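Local coordinates for protein Vng1086c (Halobacterium sp., PDB 2GF4), which is of unknown function but binds a calcium ion and belongs to the uncharacterised family UPF0058, at residues 8-13 against 37-42. Residues are numbered along the deposited sequence; the frame is centred on the assembly and turned at random.
Sequences ELHEQM and LDVEPS. With CA (calcium ion), chain C.
H10 carries most of this contact, reaching from helix 3-21 to the loop that follows helix 32-37. Its CG is anti to the backbone N (chi1 -169°), which sends the imidazole straight out from the helix. P41 lies over one face of the ring. P41 CG sits 3.8 Å from the ring centroid, 13° off the ring normal, a CH-pi contact. P41 CD also comes within 3.6 Å of H10 NE2. At the ring edge, H10 CE1 meets V39 O at 3.1 Å. No hydrogen bond joins the two segments. The ring nitrogens bond elsewhere: NE2 to the Y34 hydroxyl and ND1 to ND1 of H51. These two bonds fix the rotation of the buried ring and so the face it offers to P41. An alanine at H10 would remove the ring, and would probably loosen the loop's packing on the helix and deprive Y34 and H51 of a polar partner. One residue on, E11 borders the proline from the helix surface. E11 CA is 4.0 Å from P41 CB, and the bent side chain brings OE1 to the same carbon. Just before the proline, the loop binds calcium through D38 OD1 at 2.5 Å and E40 OE2 at 2.3 Å, with three waters. D38 has positive phi just after helix 32-37. The side chain of E40 starts out away from helix 3-21, and its chain, extended beyond CG, carries OE2 to the metal. H10 and L37 both touch A54 of helix 48-71, while L9 and M13 of helix 3-21 pack on M66 and L62 of the second subunit.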
# COMPACT_ATOMS: atom_id res chain seq x y z
N GLU A 8 14.35 16.71 -5.17
CA GLU A 8 13.75 16.91 -6.49
C GLU A 8 12.58 15.96 -6.69
O GLU A 8 11.58 16.34 -7.31
CB GLU A 8 14.83 16.73 -7.57
CG GLU A 8 15.79 17.93 -7.62
CD GLU A 8 16.97 17.74 -8.55
OE1 GLU A 8 16.85 18.01 -9.76
OE2 GLU A 8 18.05 17.32 -8.07
N LEU A 9 12.68 14.74 -6.16
CA LEU A 9 11.58 13.78 -6.30
C LEU A 9 10.40 14.30 -5.48
O LEU A 9 9.27 14.30 -5.97
CB LEU A 9 12.04 12.42 -5.78
CG LEU A 9 11.04 11.27 -5.90
CD1 LEU A 9 10.72 11.04 -7.33
CD2 LEU A 9 11.62 10.03 -5.33
N HIS A 10 10.65 14.71 -4.24
CA HIS A 10 9.60 15.26 -3.40
C HIS A 10 8.95 16.49 -4.12
O HIS A 10 7.72 16.56 -4.18
CB HIS A 10 10.21 15.64 -2.06
CG HIS A 10 9.21 15.98 -1.00
ND1 HIS A 10 9.57 16.32 0.28
CD2 HIS A 10 7.86 16.08 -1.04
CE1 HIS A 10 8.49 16.62 0.97
NE2 HIS A 10 7.44 16.47 0.20
N GLU A 11 9.74 17.41 -4.70
CA GLU A 11 9.19 18.59 -5.39
C GLU A 11 8.24 18.16 -6.49
O GLU A 11 7.14 18.72 -6.58
CB GLU A 11 10.32 19.42 -6.03
CG GLU A 11 10.07 20.93 -6.05
CD GLU A 11 11.31 21.69 -5.62
OE1 GLU A 11 11.24 22.56 -4.72
OE2 GLU A 11 12.39 21.42 -6.20
N GLN A 12 8.64 17.20 -7.31
CA GLN A 12 7.77 16.76 -8.39
C GLN A 12 6.51 16.04 -7.88
O GLN A 12 5.44 16.23 -8.47
CB GLN A 12 8.55 15.88 -9.37
CG GLN A 12 9.56 16.67 -10.22
CD GLN A 12 8.95 17.85 -10.96
OE1 GLN A 12 7.80 17.81 -11.40
NE2 GLN A 12 9.74 18.89 -11.12
N MSE A 13 6.61 15.23 -6.83
CA MSE A 13 5.43 14.55 -6.31
C MSE A 13 4.47 15.59 -5.77
O MSE A 13 3.26 15.33 -5.73
CB MSE A 13 5.81 13.58 -5.21
CG MSE A 13 6.38 12.28 -5.82
SE MSE A 13 5.02 11.34 -7.01
CE MSE A 13 3.55 10.75 -5.68
N LEU A 37 2.49 14.91 8.30
CA LEU A 37 3.93 14.81 8.48
C LEU A 37 4.60 16.19 8.53
O LEU A 37 5.59 16.36 9.24
CB LEU A 37 4.51 14.00 7.32
CG LEU A 37 6.04 13.94 7.22
CD1 LEU A 37 6.53 13.24 8.41
CD2 LEU A 37 6.49 13.22 6.00
N ASP A 38 4.03 17.17 7.83
CA ASP A 38 4.59 18.50 7.72
C ASP A 38 6.04 18.49 7.30
O ASP A 38 6.89 19.14 7.91
CB ASP A 38 4.40 19.37 8.99
CG ASP A 38 4.73 20.86 8.72
OD1 ASP A 38 4.51 21.34 7.60
OD2 ASP A 38 5.21 21.59 9.61
N VAL A 39 6.33 17.71 6.26
CA VAL A 39 7.68 17.70 5.69
C VAL A 39 7.45 18.12 4.25
O VAL A 39 6.78 17.42 3.47
CB VAL A 39 8.33 16.34 5.73
CG1 VAL A 39 9.59 16.37 4.92
CG2 VAL A 39 8.69 16.03 7.15
N GLU A 40 8.06 19.23 3.86
CA GLU A 40 7.81 19.74 2.54
C GLU A 40 9.06 19.90 1.71
O GLU A 40 10.19 19.89 2.21
CB GLU A 40 7.01 21.04 2.71
CG GLU A 40 5.75 20.83 3.59
CD GLU A 40 4.95 22.09 3.75
OE1 GLU A 40 5.13 23.05 2.97
OE2 GLU A 40 4.09 22.15 4.65
N PRO A 41 8.90 20.03 0.42
CA PRO A 41 10.06 20.18 -0.45
C PRO A 41 11.01 21.30 -0.08
O PRO A 41 12.23 21.15 -0.25
CB PRO A 41 9.45 20.38 -1.81
CG PRO A 41 8.17 19.78 -1.69
CD PRO A 41 7.65 20.05 -0.36
N SER A 42 10.46 22.40 0.42
CA SER A 42 11.29 23.56 0.77
C SER A 42 12.06 23.32 2.05
O SER A 42 12.99 24.07 2.35
CB SER A 42 10.41 24.80 0.90
OG SER A 42 9.54 24.68 2.03
CA CA C . 2.49 21.55 6.22
O HOH W 1 1.26 20.17 7.93
O HOH W 2 2.57 19.42 4.85
O HOH W 3 0.30 21.99 4.83